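Local coordinates for HRDC domain-containing protein (Bifidobacterium adolescentis ATCC 15703, PDB 3CYM), which is of uncharacterised function but probably acts as a 3'-5' exonuclease on nucleic acids, in the manner of ribonuclease D, at residues Ala125-Gly129 against Arg381-Ile386. Residues are numbered along the deposited sequence; the frame is centred on the assembly and turned at random. Where two conformers were deposited one is given.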
ATOM      1  N   ALA A 125       6.205  16.006   1.843  1.00 18.79           N
ATOM      2  CA  ALA A 125       5.538  16.794   0.792  1.00 18.64           C
ATOM      3  C   ALA A 125       4.124  17.237   1.169  1.00 14.67           C
ATOM      4  O   ALA A 125       3.740  18.369   0.888  1.00 15.98           O
ATOM      5  CB  ALA A 125       5.520  16.030  -0.523  1.00 17.56           C
ATOM      6  N   ARG A 126       3.376  16.343   1.815  1.00 15.60           N
ATOM      7  CA  ARG A 126       2.003  16.594   2.282  0.50 14.94           C
ATOM      8  C   ARG A 126       1.962  17.670   3.359  1.00 13.92           C
ATOM      9  O   ARG A 126       1.159  18.601   3.307  1.00 19.37           O
ATOM     10  CB  ARG A 126       1.397  15.325   2.895  0.50 17.32           C
ATOM     11  CG  ARG A 126       1.479  14.072   2.073  0.50 20.00           C
ATOM     12  CD  ARG A 126       0.400  14.013   1.047  0.50 21.34           C
ATOM     13  NE  ARG A 126      -0.903  13.612   1.569  0.50 23.45           N
ATOM     14  CZ  ARG A 126      -1.939  14.432   1.724  0.50 24.70           C
ATOM     15  NH1 ARG A 126      -3.085  13.966   2.203  0.50 26.71           N
ATOM     16  NH2 ARG A 126      -1.836  15.715   1.412  0.50 16.43           N
ATOM     17  N   LEU A 127       2.832  17.522   4.362  1.00 12.21           N
ATOM     18  CA  LEU A 127       2.967  18.528   5.436  1.00 17.65           C
ATOM     19  C   LEU A 127       3.299  19.910   4.873  1.00 17.58           C
ATOM     20  O   LEU A 127       2.760  20.913   5.334  1.00 18.60           O
ATOM     21  CB  LEU A 127       4.027  18.117   6.456  1.00 19.98           C
ATOM     22  CG  LEU A 127       3.681  17.028   7.480  1.00 15.84           C
ATOM     23  CD1 LEU A 127       4.971  16.470   8.021  1.00 13.25           C
ATOM     24  CD2 LEU A 127       2.826  17.563   8.613  1.00 22.56           C
ATOM     25  N   LEU A 128       4.163  19.932   3.858  1.00 20.29           N
ATOM     26  CA  LEU A 128       4.536  21.137   3.110  1.00 23.57           C
ATOM     27  C   LEU A 128       3.397  21.708   2.267  1.00 24.41           C
ATOM     28  O   LEU A 128       3.487  22.830   1.769  1.00 29.95           O
ATOM     29  CB  LEU A 128       5.724  20.822   2.195  1.00 20.62           C
ATOM     30  CG  LEU A 128       7.133  21.301   2.558  1.00 25.11           C
ATOM     31  CD1 LEU A 128       7.257  21.654   4.031  1.00 21.22           C
ATOM     32  CD2 LEU A 128       8.160  20.245   2.163  1.00 18.01           C
ATOM     33  N   GLY A 129       2.348  20.920   2.075  1.00 23.38           N
ATOM     34  CA  GLY A 129       1.166  21.388   1.382  1.00 27.32           C
ATOM     35  C   GLY A 129       1.115  21.012  -0.080  1.00 27.66           C
ATOM     36  O   GLY A 129       0.251  21.504  -0.801  1.00 32.59           O
ATOM     37  N   ARG A 381      -1.335  26.197   6.698  1.00 22.79           N
ATOM     38  CA  ARG A 381      -1.135  25.740   5.311  1.00 25.35           C
ATOM     39  C   ARG A 381      -0.721  24.259   5.223  1.00 23.39           C
ATOM     40  O   ARG A 381       0.280  23.897   4.599  1.00 20.73           O
ATOM     41  CB  ARG A 381      -0.198  26.680   4.540  1.00 30.56           C
ATOM     42  CG  ARG A 381      -0.940  27.673   3.660  1.00 40.43           C
ATOM     43  CD  ARG A 381      -0.304  29.052   3.694  1.00 49.08           C
ATOM     44  NE  ARG A 381      -0.813  29.848   4.813  1.00 59.90           N
ATOM     45  CZ  ARG A 381      -1.903  30.617   4.767  1.00 62.84           C
ATOM     46  NH1 ARG A 381      -2.279  31.300   5.847  1.00 55.12           N
ATOM     47  NH2 ARG A 381      -2.618  30.711   3.650  1.00 60.77           N
ATOM     48  N   THR A 382      -1.519  23.427   5.884  1.00 22.71           N
ATOM     49  CA  THR A 382      -1.346  21.989   5.939  1.00 22.23           C
ATOM     50  C   THR A 382      -2.685  21.415   5.468  1.00 21.90           C
ATOM     51  O   THR A 382      -3.722  21.937   5.852  1.00 19.58           O
ATOM     52  CB  THR A 382      -1.070  21.550   7.394  1.00 23.43           C
ATOM     53  OG1 THR A 382      -0.107  22.427   7.993  1.00 30.39           O
ATOM     54  CG2 THR A 382      -0.551  20.123   7.464  1.00 26.05           C
ATOM     55  N   PRO A 383      -2.677  20.393   4.581  1.00 22.37           N
ATOM     56  CA  PRO A 383      -3.933  19.743   4.198  1.00 21.28           C
ATOM     57  C   PRO A 383      -4.706  19.247   5.421  1.00 25.15           C
ATOM     58  O   PRO A 383      -4.105  18.716   6.359  1.00 24.69           O
ATOM     59  CB  PRO A 383      -3.476  18.571   3.327  1.00 21.76           C
ATOM     60  CG  PRO A 383      -2.178  19.006   2.774  1.00 23.84           C
ATOM     61  CD  PRO A 383      -1.536  19.820   3.854  1.00 20.36           C
ATOM     62  N   VAL A 384      -6.022  19.454   5.409  1.00 25.40           N
ATOM     63  CA  VAL A 384      -6.879  19.163   6.568  1.00 22.71           C
ATOM     64  C   VAL A 384      -6.809  17.690   7.023  1.00 20.08           C
ATOM     65  O   VAL A 384      -6.843  17.400   8.218  1.00 15.94           O
ATOM     66  CB  VAL A 384      -8.336  19.689   6.340  1.00 22.25           C
ATOM     67  CG1 VAL A 384      -8.991  19.027   5.141  1.00 23.44           C
ATOM     68  CG2 VAL A 384      -9.191  19.526   7.591  1.00 27.26           C
ATOM     69  N   GLU A 385      -6.640  16.783   6.061  1.00 19.88           N
ATOM     70  CA  GLU A 385      -6.529  15.360   6.374  0.50 19.13           C
ATOM     71  C   GLU A 385      -5.186  15.011   7.004  1.00 20.11           C
ATOM     72  O   GLU A 385      -5.089  14.007   7.698  1.00 16.20           O
ATOM     73  CB  GLU A 385      -6.830  14.473   5.153  0.50 19.53           C
ATOM     74  CG  GLU A 385      -5.715  14.330   4.108  0.50 15.46           C
ATOM     75  CD  GLU A 385      -6.120  13.419   2.942  0.50 18.48           C
ATOM     76  OE1 GLU A 385      -7.236  12.863   2.970  0.50 12.35           O
ATOM     77  OE2 GLU A 385      -5.321  13.262   1.994  0.50 15.50           O
ATOM     78  N   ILE A 386      -4.178  15.857   6.781  1.00 18.84           N
ATOM     79  CA  ILE A 386      -2.826  15.681   7.345  1.00 19.66           C
ATOM     80  C   ILE A 386      -2.727  16.253   8.776  1.00 23.40           C
ATOM     81  O   ILE A 386      -2.069  15.661   9.642  1.00 22.87           O
ATOM     82  CB  ILE A 386      -1.744  16.269   6.372  1.00 19.64           C
ATOM     83  CG1 ILE A 386      -1.648  15.408   5.108  1.00 17.74           C
ATOM     84  CG2 ILE A 386      -0.354  16.394   7.015  1.00 15.34           C
ATOM     85  CD1 ILE A 386      -1.083  13.974   5.322  1.00 12.26           C
TER
HETATM   86  O   HOH W   1      -4.946  15.691   0.660  1.00 44.52           O
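Ile386 packs CG1 against one face of the Arg126 guanidinium, 3.4 Å from the group's plane and over its centre, which identifies an aliphatic branch packed on a flat cationic face. The arginine chain is bent at chi2 and chi3, folding the guanidinium back over this isoleucine, whose CD1 also meets Arg126 CB at 3.7 Å. At the edge of the same group stands the carboxylate of Glu385; the planes are 66° apart, so the groups are not coplanar, and the salt bridge runs through a single pair, NH1 and OE2. Its length, 2.4 Å from Arg126 NH1 to Glu385 OE2, is doubtfully short, and both side chains were deposited in two conformers. A water donates to OE2 of Glu385 at 2.8 Å and weakly accepts from NH2 of Arg126, spanning the pair. On its other branch Ile386 sends CG2 to CD2 of Leu127, 3.7 Å away, the two side chains meeting at about a right angle. With alanine at this position the guanidinium face would probably lose its apolar cover and be freer to turn away from Glu385, and a gap would open beside Leu127.

Pro383, the N-cap residue of helix 384-387, presses CD to 3.0 Å from the carbonyl O of Arg126, a packing contact on an oxygen already bonded to Gly129 N (2.9 Å). Gly129, with phi 97°, closes helix 121-127 in a Schellman motif, and Arg381 does the same for helix 360-380. Farther out, Phe133 makes a cation-pi contact with Arg126, and Lys192 donates to Leu127 O. The contact thus joins the exonuclease region to the 3' to 5' exonuclease C-terminal domain, of the HRDC-like clan, where Trp195 of helix 193-207 touches both Leu127 and Thr382, and helix 121-127 follows directly on edge strand 117-120.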